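Local coordinates for protein DOA1 (Saccharomyces cerevisiae, PDB 3ODT) that probably binds ubiquitin through its WD40 beta-propeller domain and may regulate the turnover of F-box proteins, at residues A[134-139]-A[154-159]; A[180-185]-A[208-213]; A[39-44]-A[74-79]; A[12-17]-A[48-53]. One frame throughout, in Å; residues are numbered along the deposited sequence.

Contact 1 of 4, residues A[134-139]-A[154-159]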
loop_
_atom_site.group_PDB
_atom_site.type_symbol
_atom_site.label_atom_id
_atom_site.label_comp_id
_atom_site.label_asym_id
_atom_site.label_seq_id
_atom_site.Cartn_x
_atom_site.Cartn_y
_atom_site.Cartn_z
ATOM N N LEU A 134 -11.688 6.500 -16.501
ATOM C CA LEU A 134 -10.306 6.976 -16.582
ATOM C C LEU A 134 -10.291 8.451 -16.898
ATOM O O LEU A 134 -10.811 8.859 -17.938
ATOM C CB LEU A 134 -9.536 6.226 -17.669
ATOM C CG LEU A 134 -8.092 6.660 -17.809
ATOM C CD1 LEU A 134 -7.307 6.411 -16.526
ATOM C CD2 LEU A 134 -7.472 5.851 -18.960
ATOM N N VAL A 135 -9.703 9.245 -16.004
ATOM C CA VAL A 135 -9.604 10.677 -16.189
ATOM C C VAL A 135 -8.222 11.114 -16.687
ATOM O O VAL A 135 -8.110 11.949 -17.602
ATOM C CB VAL A 135 -9.925 11.408 -14.898
ATOM C CG1 VAL A 135 -9.731 12.915 -15.086
ATOM C CG2 VAL A 135 -11.350 11.097 -14.463
ATOM N N TYR A 136 -7.166 10.595 -16.049
ATOM C CA TYR A 136 -5.799 10.862 -16.498
ATOM C C TYR A 136 -4.988 9.582 -16.622
ATOM O O TYR A 136 -4.942 8.752 -15.698
ATOM C CB TYR A 136 -5.066 11.815 -15.546
ATOM C CG TYR A 136 -5.806 13.092 -15.223
ATOM C CD1 TYR A 136 -6.046 14.043 -16.187
ATOM C CD2 TYR A 136 -6.196 13.368 -13.935
ATOM C CE1 TYR A 136 -6.699 15.210 -15.892
ATOM C CE2 TYR A 136 -6.846 14.544 -13.621
ATOM C CZ TYR A 136 -7.095 15.452 -14.603
ATOM O OH TYR A 136 -7.752 16.612 -14.311
ATOM N N ASN A 137 -4.295 9.469 -17.754
ATOM C CA ASN A 137 -3.270 8.467 -17.972
ATOM C C ASN A 137 -1.899 9.126 -17.742
ATOM O O ASN A 137 -1.508 10.037 -18.485
ATOM C CB ASN A 137 -3.359 7.940 -19.400
ATOM C CG ASN A 137 -2.354 6.862 -19.670
ATOM O OD1 ASN A 137 -2.028 6.081 -18.789
ATOM N ND2 ASN A 137 -1.827 6.837 -20.883
ATOM N N LEU A 138 -1.190 8.687 -16.719
ATOM C CA LEU A 138 0.105 9.252 -16.360
ATOM C C LEU A 138 1.202 8.402 -16.990
ATOM O O LEU A 138 1.661 7.419 -16.417
ATOM C CB LEU A 138 0.265 9.278 -14.842
ATOM C CG LEU A 138 -0.884 9.891 -14.019
ATOM C CD1 LEU A 138 -0.506 10.073 -12.559
ATOM C CD2 LEU A 138 -1.355 11.219 -14.580
ATOM N N GLN A 139 1.584 8.815 -18.187
ATOM C CA GLN A 139 2.500 8.106 -19.055
ATOM C C GLN A 139 3.764 8.965 -19.233
ATOM O O GLN A 139 3.713 10.051 -19.820
ATOM C CB GLN A 139 1.799 7.836 -20.407
ATOM C CG GLN A 139 2.509 6.821 -21.327
ATOM C CD GLN A 139 1.593 6.290 -22.451
ATOM O OE1 GLN A 139 0.586 5.619 -22.186
ATOM N NE2 GLN A 139 1.949 6.581 -23.703
ATOM N N SER A 154 -7.797 18.364 -5.261
ATOM C CA SER A 154 -8.307 19.620 -5.803
ATOM C C SER A 154 -7.368 20.268 -6.827
ATOM O O SER A 154 -7.825 20.985 -7.705
ATOM C CB SER A 154 -8.610 20.598 -4.672
ATOM O OG SER A 154 -7.419 21.081 -4.079
ATOM N N GLU A 155 -6.064 20.032 -6.717
ATOM C CA GLU A 155 -5.122 20.562 -7.706
ATOM C C GLU A 155 -4.790 19.520 -8.770
ATOM O O GLU A 155 -3.981 19.784 -9.661
ATOM C CB GLU A 155 -3.821 20.993 -7.032
ATOM C CG GLU A 155 -3.974 22.105 -6.019
ATOM C CD GLU A 155 -2.641 22.542 -5.421
ATOM O OE1 GLU A 155 -1.834 23.164 -6.146
ATOM O OE2 GLU A 155 -2.391 22.255 -4.233
ATOM N N ASN A 156 -5.399 18.341 -8.670
ATOM C CA ASN A 156 -5.070 17.226 -9.546
ATOM C C ASN A 156 -3.589 16.966 -9.570
ATOM O O ASN A 156 -2.993 16.838 -10.642
ATOM C CB ASN A 156 -5.591 17.483 -10.959
ATOM C CG ASN A 156 -7.082 17.575 -10.993
ATOM O OD1 ASN A 156 -7.767 16.743 -10.423
ATOM N ND2 ASN A 156 -7.601 18.599 -11.648
ATOM N N LYS A 157 -2.980 16.865 -8.393
ATOM C CA LYS A 157 -1.555 16.545 -8.313
ATOM C C LYS A 157 -1.363 15.146 -7.777
ATOM O O LYS A 157 -2.009 14.754 -6.807
ATOM C CB LYS A 157 -0.826 17.562 -7.423
ATOM C CG LYS A 157 -0.623 18.891 -8.107
ATOM C CD LYS A 157 0.138 19.892 -7.217
ATOM C CE LYS A 157 0.548 21.117 -8.015
ATOM N NZ LYS A 157 1.217 22.131 -7.162
ATOM N N PHE A 158 -0.484 14.408 -8.431
ATOM C CA PHE A 158 -0.276 12.995 -8.181
ATOM C C PHE A 158 1.214 12.744 -8.097
ATOM O O PHE A 158 2.031 13.496 -8.670
ATOM C CB PHE A 158 -0.889 12.155 -9.305
ATOM C CG PHE A 158 -2.287 12.602 -9.662
ATOM C CD1 PHE A 158 -3.308 12.417 -8.772
ATOM C CD2 PHE A 158 -2.549 13.272 -10.847
ATOM C CE1 PHE A 158 -4.581 12.852 -9.058
ATOM C CE2 PHE A 158 -3.807 13.728 -11.127
ATOM C CZ PHE A 158 -4.834 13.505 -10.235
ATOM N N LEU A 159 1.577 11.672 -7.419
ATOM C CA LEU A 159 2.981 11.297 -7.234
ATOM C C LEU A 159 3.156 9.816 -7.583
ATOM O O LEU A 159 2.362 8.984 -7.169
ATOM C CB LEU A 159 3.388 11.527 -5.784
ATOM C CG LEU A 159 4.882 11.627 -5.494
ATOM C CD1 LEU A 159 5.514 12.888 -6.084
ATOM C CD2 LEU A 159 5.097 11.581 -3.979
#

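Contact 2 of 4, residues A[180-185]-A[208-213]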
loop_
_atom_site.group_PDB
_atom_site.type_symbol
_atom_site.label_atom_id
_atom_site.label_comp_id
_atom_site.label_asym_id
_atom_site.label_seq_id
_atom_site.Cartn_x
_atom_site.Cartn_y
_atom_site.Cartn_z
ATOM N N SER A 180 15.056 12.653 -9.344
ATOM C CA SER A 180 15.959 11.598 -9.824
ATOM C C SER A 180 17.114 11.379 -8.863
ATOM O O SER A 180 17.904 10.441 -9.037
ATOM C CB SER A 180 16.518 11.938 -11.192
ATOM O OG SER A 180 17.385 13.049 -11.086
ATOM N N GLY A 181 17.204 12.230 -7.847
ATOM C CA GLY A 181 18.296 12.141 -6.880
ATOM C C GLY A 181 17.973 11.552 -5.512
ATOM O O GLY A 181 18.765 11.704 -4.570
ATOM N N ILE A 182 16.835 10.879 -5.395
ATOM C CA ILE A 182 16.390 10.363 -4.097
ATOM C C ILE A 182 16.898 8.942 -3.873
ATOM O O ILE A 182 17.440 8.639 -2.809
ATOM C CB ILE A 182 14.859 10.400 -3.980
ATOM C CG1 ILE A 182 14.366 11.793 -4.366
ATOM C CG2 ILE A 182 14.426 10.033 -2.555
ATOM C CD1 ILE A 182 14.925 12.906 -3.517
ATOM N N HIS A 183 16.709 8.074 -4.866
ATOM C CA HIS A 183 17.224 6.720 -4.802
ATOM C C HIS A 183 17.945 6.405 -6.089
ATOM O O HIS A 183 17.514 6.847 -7.159
ATOM C CB HIS A 183 16.079 5.735 -4.658
ATOM C CG HIS A 183 15.298 5.890 -3.393
ATOM N ND1 HIS A 183 14.066 6.504 -3.354
ATOM C CD2 HIS A 183 15.572 5.508 -2.126
ATOM C CE1 HIS A 183 13.599 6.475 -2.114
ATOM N NE2 HIS A 183 14.505 5.891 -1.351
ATOM N N ASN A 184 19.007 5.610 -5.998
ATOM C CA ASN A 184 19.704 5.111 -7.177
ATOM C C ASN A 184 19.321 3.658 -7.456
ATOM O O ASN A 184 20.157 2.848 -7.856
ATOM C CB ASN A 184 21.217 5.235 -7.001
ATOM C CG ASN A 184 21.974 5.035 -8.300
ATOM O OD1 ASN A 184 21.460 5.324 -9.381
ATOM N ND2 ASN A 184 23.201 4.537 -8.199
ATOM N N ASP A 185 18.048 3.344 -7.237
ATOM C CA ASP A 185 17.532 2.002 -7.398
ATOM C C ASP A 185 16.025 2.139 -7.549
ATOM O O ASP A 185 15.470 3.241 -7.470
ATOM C CB ASP A 185 17.862 1.147 -6.172
ATOM C CG ASP A 185 17.937 -0.361 -6.472
ATOM O OD1 ASP A 185 17.338 -0.856 -7.463
ATOM O OD2 ASP A 185 18.558 -1.070 -5.643
ATOM N N LYS A 208 13.219 7.608 2.698
ATOM C CA LYS A 208 13.638 9.002 2.730
ATOM C C LYS A 208 12.440 9.966 2.784
ATOM O O LYS A 208 11.419 9.759 2.105
ATOM C CB LYS A 208 14.511 9.320 1.511
ATOM C CG LYS A 208 15.755 8.491 1.456
ATOM C CD LYS A 208 16.767 8.967 0.417
ATOM C CE LYS A 208 17.880 7.969 0.267
ATOM N NZ LYS A 208 19.010 8.482 -0.546
ATOM N N LEU A 209 12.592 11.024 3.579
ATOM C CA LEU A 209 11.655 12.136 3.646
ATOM C C LEU A 209 12.180 13.222 2.717
ATOM O O LEU A 209 13.352 13.599 2.797
ATOM C CB LEU A 209 11.596 12.648 5.087
ATOM C CG LEU A 209 10.772 13.910 5.288
ATOM C CD1 LEU A 209 9.293 13.667 5.010
ATOM C CD2 LEU A 209 10.968 14.392 6.692
ATOM N N VAL A 210 11.333 13.688 1.812
ATOM C CA VAL A 210 11.728 14.576 0.737
ATOM C C VAL A 210 10.843 15.831 0.696
ATOM O O VAL A 210 9.618 15.769 0.840
ATOM C CB VAL A 210 11.607 13.826 -0.630
ATOM C CG1 VAL A 210 12.096 14.699 -1.782
ATOM C CG2 VAL A 210 12.411 12.510 -0.588
ATOM N N ASP A 211 11.489 16.966 0.480
ATOM C CA ASP A 211 10.818 18.241 0.259
ATOM C C ASP A 211 10.300 18.279 -1.187
ATOM O O ASP A 211 11.048 18.163 -2.138
ATOM C CB ASP A 211 11.803 19.381 0.543
ATOM C CG ASP A 211 11.178 20.748 0.452
ATOM O OD1 ASP A 211 10.508 21.061 -0.548
ATOM O OD2 ASP A 211 11.385 21.541 1.382
HETATM N N MSE A 212 9.000 18.384 -1.353
HETATM C CA MSE A 212 8.458 18.306 -2.686
HETATM C C MSE A 212 8.820 19.481 -3.568
HETATM O O MSE A 212 8.874 19.348 -4.791
HETATM C CB MSE A 212 6.961 18.248 -2.636
HETATM C CG MSE A 212 6.470 17.960 -3.991
HETATM SE SE MSE A 212 5.831 16.327 -3.969
HETATM C CE MSE A 212 4.270 16.922 -3.579
ATOM N N HIS A 213 9.038 20.633 -2.961
ATOM C CA HIS A 213 9.371 21.817 -3.741
ATOM C C HIS A 213 10.847 21.847 -4.155
ATOM O O HIS A 213 11.169 22.149 -5.296
ATOM C CB HIS A 213 9.014 23.084 -2.962
ATOM C CG HIS A 213 9.471 24.338 -3.624
ATOM N ND1 HIS A 213 8.905 24.815 -4.788
ATOM C CD2 HIS A 213 10.452 25.208 -3.298
ATOM C CE1 HIS A 213 9.515 25.930 -5.144
ATOM N NE2 HIS A 213 10.460 26.188 -4.259
#

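Contact 3 of 4, residues A[39-44]-A[74-79]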
loop_
_atom_site.group_PDB
_atom_site.type_symbol
_atom_site.label_atom_id
_atom_site.label_comp_id
_atom_site.label_asym_id
_atom_site.label_seq_id
_atom_site.Cartn_x
_atom_site.Cartn_y
_atom_site.Cartn_z
ATOM N N GLY A 39 -5.500 -15.495 -5.706
ATOM C CA GLY A 39 -6.554 -14.982 -6.542
ATOM C C GLY A 39 -7.782 -14.510 -5.782
ATOM O O GLY A 39 -8.777 -14.146 -6.407
ATOM N N THR A 40 -7.710 -14.494 -4.452
ATOM C CA THR A 40 -8.849 -14.125 -3.637
ATOM C C THR A 40 -8.679 -12.771 -2.961
ATOM O O THR A 40 -7.549 -12.308 -2.719
ATOM C CB THR A 40 -9.186 -15.182 -2.552
ATOM O OG1 THR A 40 -8.175 -15.193 -1.531
ATOM C CG2 THR A 40 -9.352 -16.563 -3.154
ATOM N N VAL A 41 -9.827 -12.160 -2.683
ATOM C CA VAL A 41 -9.964 -10.992 -1.807
ATOM C C VAL A 41 -10.683 -11.518 -0.582
ATOM O O VAL A 41 -11.744 -12.121 -0.708
ATOM C CB VAL A 41 -10.866 -9.923 -2.423
ATOM C CG1 VAL A 41 -10.961 -8.706 -1.501
ATOM C CG2 VAL A 41 -10.365 -9.525 -3.804
ATOM N N ARG A 42 -10.113 -11.301 0.592
ATOM C CA ARG A 42 -10.727 -11.691 1.851
ATOM C C ARG A 42 -11.013 -10.511 2.727
ATOM O O ARG A 42 -10.208 -9.585 2.841
ATOM C CB ARG A 42 -9.842 -12.696 2.570
ATOM C CG ARG A 42 -9.796 -13.982 1.823
ATOM C CD ARG A 42 -8.858 -14.959 2.435
ATOM N NE ARG A 42 -8.495 -15.935 1.412
ATOM C CZ ARG A 42 -8.819 -17.212 1.416
ATOM N NH1 ARG A 42 -9.543 -17.735 2.381
ATOM N NH2 ARG A 42 -8.401 -17.952 0.417
ATOM N N LEU A 43 -12.196 -10.552 3.319
ATOM C CA LEU A 43 -12.660 -9.584 4.299
ATOM C C LEU A 43 -12.660 -10.279 5.643
ATOM O O LEU A 43 -13.282 -11.351 5.817
ATOM C CB LEU A 43 -14.063 -9.116 3.950
ATOM C CG LEU A 43 -14.669 -8.147 4.949
ATOM C CD1 LEU A 43 -13.889 -6.836 4.990
ATOM C CD2 LEU A 43 -16.114 -7.890 4.569
ATOM N N TRP A 44 -11.953 -9.672 6.586
ATOM C CA TRP A 44 -11.812 -10.207 7.929
ATOM C C TRP A 44 -12.556 -9.260 8.863
ATOM O O TRP A 44 -12.328 -8.037 8.830
ATOM C CB TRP A 44 -10.323 -10.283 8.313
ATOM C CG TRP A 44 -9.428 -10.951 7.291
ATOM C CD1 TRP A 44 -8.825 -10.363 6.217
ATOM C CD2 TRP A 44 -8.971 -12.315 7.301
ATOM N NE1 TRP A 44 -8.074 -11.275 5.532
ATOM C CE2 TRP A 44 -8.130 -12.478 6.190
ATOM C CE3 TRP A 44 -9.220 -13.412 8.119
ATOM C CZ2 TRP A 44 -7.547 -13.685 5.877
ATOM C CZ3 TRP A 44 -8.622 -14.620 7.813
ATOM C CH2 TRP A 44 -7.803 -14.751 6.693
ATOM N N LEU A 74 -14.363 -2.648 -1.902
ATOM C CA LEU A 74 -12.981 -3.075 -1.962
ATOM C C LEU A 74 -12.551 -3.114 -3.425
ATOM O O LEU A 74 -13.158 -3.829 -4.233
ATOM C CB LEU A 74 -12.818 -4.461 -1.349
ATOM C CG LEU A 74 -13.000 -4.501 0.164
ATOM C CD1 LEU A 74 -13.109 -5.924 0.604
ATOM C CD2 LEU A 74 -11.875 -3.792 0.904
ATOM N N LEU A 75 -11.517 -2.354 -3.752
ATOM C CA LEU A 75 -10.979 -2.310 -5.114
ATOM C C LEU A 75 -9.686 -3.122 -5.156
ATOM O O LEU A 75 -8.870 -3.042 -4.242
ATOM C CB LEU A 75 -10.704 -0.874 -5.564
ATOM C CG LEU A 75 -11.833 0.130 -5.422
ATOM C CD1 LEU A 75 -11.387 1.460 -5.955
ATOM C CD2 LEU A 75 -13.010 -0.350 -6.159
ATOM N N PHE A 76 -9.476 -3.892 -6.213
ATOM C CA PHE A 76 -8.347 -4.800 -6.227
ATOM C C PHE A 76 -7.888 -5.041 -7.669
ATOM O O PHE A 76 -8.673 -4.964 -8.625
ATOM C CB PHE A 76 -8.712 -6.119 -5.525
ATOM C CG PHE A 76 -9.980 -6.733 -6.011
ATOM C CD1 PHE A 76 -11.201 -6.373 -5.466
ATOM C CD2 PHE A 76 -9.967 -7.672 -7.024
ATOM C CE1 PHE A 76 -12.364 -6.907 -5.931
ATOM C CE2 PHE A 76 -11.161 -8.244 -7.458
ATOM C CZ PHE A 76 -12.345 -7.857 -6.903
ATOM N N GLY A 77 -6.614 -5.325 -7.822
ATOM C CA GLY A 77 -6.066 -5.575 -9.134
ATOM C C GLY A 77 -4.808 -6.419 -9.060
ATOM O O GLY A 77 -4.264 -6.694 -7.985
ATOM N N GLY A 78 -4.377 -6.856 -10.230
ATOM C CA GLY A 78 -3.178 -7.663 -10.310
ATOM C C GLY A 78 -2.840 -8.027 -11.731
ATOM O O GLY A 78 -2.972 -7.199 -12.662
ATOM N N LYS A 79 -2.455 -9.289 -11.911
ATOM C CA LYS A 79 -1.813 -9.705 -13.154
ATOM C C LYS A 79 -2.751 -9.625 -14.351
ATOM O O LYS A 79 -2.288 -9.488 -15.484
ATOM C CB LYS A 79 -1.211 -11.111 -13.035
ATOM C CG LYS A 79 0.209 -11.109 -12.444
ATOM C CD LYS A 79 1.239 -10.361 -13.354
ATOM C CE LYS A 79 1.791 -11.230 -14.474
ATOM N NZ LYS A 79 2.593 -12.373 -13.921
#

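Contact 4 of 4, residues A[12-17]-A[48-53]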
loop_
_atom_site.group_PDB
_atom_site.type_symbol
_atom_site.label_atom_id
_atom_site.label_comp_id
_atom_site.label_asym_id
_atom_site.label_seq_id
_atom_site.Cartn_x
_atom_site.Cartn_y
_atom_site.Cartn_z
ATOM N N ALA A 12 -3.520 -10.580 16.451
ATOM C CA ALA A 12 -4.222 -11.685 15.802
ATOM C C ALA A 12 -3.465 -12.147 14.575
ATOM O O ALA A 12 -2.794 -11.372 13.896
ATOM C CB ALA A 12 -5.597 -11.268 15.397
ATOM N N THR A 13 -3.618 -13.428 14.314
ATOM C CA THR A 13 -3.126 -14.087 13.133
ATOM C C THR A 13 -4.325 -14.564 12.318
ATOM O O THR A 13 -5.178 -15.313 12.805
ATOM C CB THR A 13 -2.240 -15.264 13.506
ATOM O OG1 THR A 13 -1.192 -14.793 14.350
ATOM C CG2 THR A 13 -1.649 -15.873 12.262
ATOM N N LEU A 14 -4.391 -14.085 11.089
ATOM C CA LEU A 14 -5.513 -14.281 10.209
ATOM C C LEU A 14 -5.079 -15.235 9.091
ATOM O O LEU A 14 -4.395 -14.850 8.134
ATOM C CB LEU A 14 -5.958 -12.946 9.638
ATOM C CG LEU A 14 -6.857 -12.066 10.547
ATOM C CD1 LEU A 14 -6.331 -11.945 11.984
ATOM C CD2 LEU A 14 -7.012 -10.677 9.944
ATOM N N LYS A 15 -5.532 -16.476 9.225
ATOM C CA LYS A 15 -5.154 -17.586 8.379
ATOM C C LYS A 15 -6.277 -17.893 7.381
ATOM O O LYS A 15 -7.427 -17.937 7.752
ATOM C CB LYS A 15 -4.879 -18.807 9.271
ATOM C CG LYS A 15 -4.421 -20.047 8.538
ATOM C CD LYS A 15 -4.095 -21.193 9.473
ATOM C CE LYS A 15 -3.511 -22.399 8.657
ATOM N NZ LYS A 15 -3.149 -23.629 9.431
ATOM N N GLY A 16 -5.921 -18.086 6.119
ATOM C CA GLY A 16 -6.889 -18.482 5.118
ATOM C C GLY A 16 -6.323 -18.443 3.707
ATOM O O GLY A 16 -6.650 -19.295 2.881
ATOM N N HIS A 17 -5.489 -17.452 3.409
ATOM C CA HIS A 17 -4.910 -17.393 2.083
ATOM C C HIS A 17 -3.994 -18.591 1.834
ATOM O O HIS A 17 -3.293 -19.061 2.732
ATOM C CB HIS A 17 -4.119 -16.091 1.896
ATOM C CG HIS A 17 -4.974 -14.887 1.655
ATOM N ND1 HIS A 17 -5.754 -14.751 0.535
ATOM C CD2 HIS A 17 -5.183 -13.774 2.406
ATOM C CE1 HIS A 17 -6.377 -13.586 0.575
ATOM N NE2 HIS A 17 -6.058 -12.985 1.708
ATOM N N ASP A 48 -15.529 -11.151 18.442
ATOM C CA ASP A 48 -14.595 -11.316 19.553
ATOM C C ASP A 48 -13.267 -11.741 18.918
ATOM O O ASP A 48 -12.191 -11.207 19.236
ATOM C CB ASP A 48 -15.099 -12.355 20.569
ATOM C CG ASP A 48 -16.528 -12.076 21.065
ATOM O OD1 ASP A 48 -16.894 -10.891 21.261
ATOM O OD2 ASP A 48 -17.288 -13.059 21.267
ATOM N N GLN A 49 -13.370 -12.688 17.993
ATOM C CA GLN A 49 -12.245 -13.127 17.188
ATOM C C GLN A 49 -12.407 -12.566 15.792
ATOM O O GLN A 49 -13.467 -12.071 15.434
ATOM C CB GLN A 49 -12.163 -14.656 17.121
ATOM C CG GLN A 49 -11.677 -15.320 18.410
ATOM C CD GLN A 49 -12.662 -15.168 19.549
ATOM O OE1 GLN A 49 -12.275 -14.851 20.678
ATOM N NE2 GLN A 49 -13.942 -15.404 19.267
ATOM N N TRP A 50 -11.348 -12.670 15.011
ATOM C CA TRP A 50 -11.378 -12.309 13.615
ATOM C C TRP A 50 -11.789 -13.524 12.792
ATOM O O TRP A 50 -11.256 -14.625 12.964
ATOM C CB TRP A 50 -9.994 -11.870 13.177
ATOM C CG TRP A 50 -9.580 -10.539 13.727
ATOM C CD1 TRP A 50 -8.879 -10.288 14.882
ATOM C CD2 TRP A 50 -9.846 -9.263 13.135
ATOM N NE1 TRP A 50 -8.691 -8.927 15.027
ATOM C CE2 TRP A 50 -9.275 -8.285 13.967
ATOM C CE3 TRP A 50 -10.496 -8.858 11.963
ATOM C CZ2 TRP A 50 -9.360 -6.924 13.681
ATOM C CZ3 TRP A 50 -10.574 -7.521 11.681
ATOM C CH2 TRP A 50 -10.010 -6.568 12.529
ATOM N N LEU A 51 -12.750 -13.313 11.903
ATOM C CA LEU A 51 -13.242 -14.335 11.014
ATOM C C LEU A 51 -13.102 -13.798 9.609
ATOM O O LEU A 51 -13.485 -12.667 9.330
ATOM C CB LEU A 51 -14.716 -14.595 11.325
ATOM C CG LEU A 51 -15.452 -15.550 10.367
ATOM C CD1 LEU A 51 -14.887 -16.978 10.495
ATOM C CD2 LEU A 51 -16.975 -15.555 10.607
ATOM N N GLY A 52 -12.528 -14.611 8.726
ATOM C CA GLY A 52 -12.353 -14.272 7.328
ATOM C C GLY A 52 -13.381 -14.913 6.416
ATOM O O GLY A 52 -13.800 -16.056 6.627
ATOM N N THR A 53 -13.788 -14.161 5.404
ATOM C CA THR A 53 -14.646 -14.644 4.343
ATOM C C THR A 53 -14.070 -14.220 2.985
ATOM O O THR A 53 -13.527 -13.121 2.832
ATOM C CB THR A 53 -16.049 -14.018 4.430
ATOM O OG1 THR A 53 -16.568 -14.161 5.752
ATOM C CG2 THR A 53 -16.974 -14.717 3.489
#

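Contact 1 of 4, residues A[134-139]-A[154-159]
The phenol ring of Tyr136 overlaps the outer rim of the Phe158 ring, with Tyr136 CD2 3.7 Å from Phe158 CE2. The planes stand 50° apart and the centroids 5.9 Å, an oblique meeting. Tyr136 CG lies anti to the carbonyl carbon (chi1 -51°), which sends the ring across to Phe158 and its OH on to Asn156. There Tyr136 OH comes within 3.3 Å of Asn156 ND2, but the two are badly aligned for a hydrogen bond, so this is a close approach only; Asn156 OD1 sits at the edge of the phenol ring. Val135 CG1 lies over the centre of that ring, 3.5 Å above it, where a classic beta bulge lets Val135 and Tyr136 both face Val128. Further along, Leu138 CD1 meets Phe158 CB at 3.9 Å. Cutting Tyr136 back to an alanine is likely to open a gap beside the Phe158 ring and take the aromatic neighbour from the Asn156 amide. Since strand 133-139 is the last of its four-stranded sheet and strand 157-162 belongs to the next, this is an interface between adjacent blades, within one WD40 sequence repeat that spans two blades, as is characteristic of these propellers.

Contact 2 of 4, residues A[180-185]-A[208-213]
Segment 180-185 is irregular and runs close to strand 206-211, the CA atoms of Ile182 and Lys208 being 7.5 Å apart where the two backbones come nearest. From the strand, Lys208 and Val210 both point toward the loop, while Leu209 between them points away, the alternation expected of an extended chain. Lys208 is stretched out beyond CG, and its NZ gives a hydrogen bond of 2.8 Å to Ile182 O. The C=O...N angle of 167° places the ammonium almost straight ahead of the carbonyl. On the way there the aliphatic part of Lys208 passes the Ile182 side chain in the opposite direction, CD lying 3.9 Å from Ile182 CG2, and it also slides past the imidazole of His183. This is a junction between successive blades of the WD40 propeller: the loop links the last strand of one sheet to the first of the next, 187-194, and then folds over the third strand of that second sheet. Val210 stands where the WD40 signature commonly has tryptophan, and Ile182 meets it tip to tip. With CG2 of Ile182 turned opposite the backbone N, that methyl comes within 3.8 Å of Val210 CG2, while Ile182 CD1 reaches Val210 CG1 at the same distance. Replacing Lys208 by a leucine would probably leave the Ile182 carbonyl without its ammonium partner and the loop less firmly tied to the strand. Ile182 also touches Val217 of strand 217-222 and Ile167 of strand 167-171.

Contact 3 of 4, residues A[39-44]-A[74-79]
One face of the Phe76 ring is covered by a methyl of Val41: CG2 stands 3.5 Å above the plane, over the centre. The line from Val41 CG2 to the ring centroid leans just 11° from the normal, so this is a CH-pi contact made squarely on the face, and the atoms Phe76 CG, CD1 and CD2 are all within 3.7 Å of the methyl. The ring gets there through a chi1 of 51°, which puts CG between the backbone N and the carbonyl carbon, turning the face to the neighbouring strand. Tyr56 adds another aromatic contact to Phe76, its ring inclined at about 45°. The two segments belong to consecutive blades of the WD40 propeller, 39-44 on the third strand of one four-stranded sheet and 74-79 on the second strand of the next, and the contact joins the sheets through buried apolar side chains. The other branch of Val41 takes part too: CG1 slides past Leu74, with Val41 CG1 4.1 Å from Leu74 CD1. On the opposite side of strand 40-46, Arg42 NE donates to Thr40 OG1 at 3.1 Å, and a salt bridge to Asp38 gives the guanidinium a second hold.

Contact 4 of 4, residues A[12-17]-A[48-53]
Trp50, the first strand residue of 48-53, makes all the side-chain contacts that this segment has with 12-17. The pairing joins two neighbouring blades of the WD40 propeller at its ring closure: strand 50-57 is the outermost strand of one sheet, while strand 9-14, from the start of the chain, completes the sheet built otherwise from the last three strands. Backbone bonds of Ala12 with Ile291 and of Leu14 with Val289 show this closing of the ring, which propeller literature calls the velcro. The CA atoms of Leu14 and Trp50 are 7.1 Å apart, the nearest pair of the two backbones. Trp50 points toward the other strand, and its CG lies anti to the carbonyl carbon (chi1 -72°), which swings the indole across to Ala12 and Leu14. It offers the pyrrole side, CD1 lying 3.5 Å from Ala12 CB and NE1 3.9 Å from the same methyl. Leu51 then points away, as alternation in a strand demands. Trp44 touches both Leu14 and Trp50 and so takes part in the same apolar cluster. Leu14 carries the remaining contact, its branches crossing the tryptophan at a slant: CD1 lies 3.9 Å from Trp50 CB, and CD2 sits 4.1 Å above the indole plane, displaced toward the rim.

All four contacts join adjacent blades of one seven-bladed ring. Contacts 3 and 4 share the sheet holding strands 40-46 and 50-57; their centres are 15 Å apart, and Leu43 O lies 2.9 Å from Thr53 N, a probable hydrogen bond. They also share a WD40 tetrad: His17 of contact 4 bonds Ser34 and Asp38, and Trp44 of contact 3 bonds Ser34. Contacts 1 and 2, 20 Å apart at their centres, come together at Leu159 and Met212, a touch that stays doubtful because this selenomethionine has two conformers. Contacts 2 and 4, on opposite sides of the chain's centre, are 38 Å apart between centres. The calcium ion is bound by Asp20, Ser285 and Asn287, Asp20 following closely after segment 12-17.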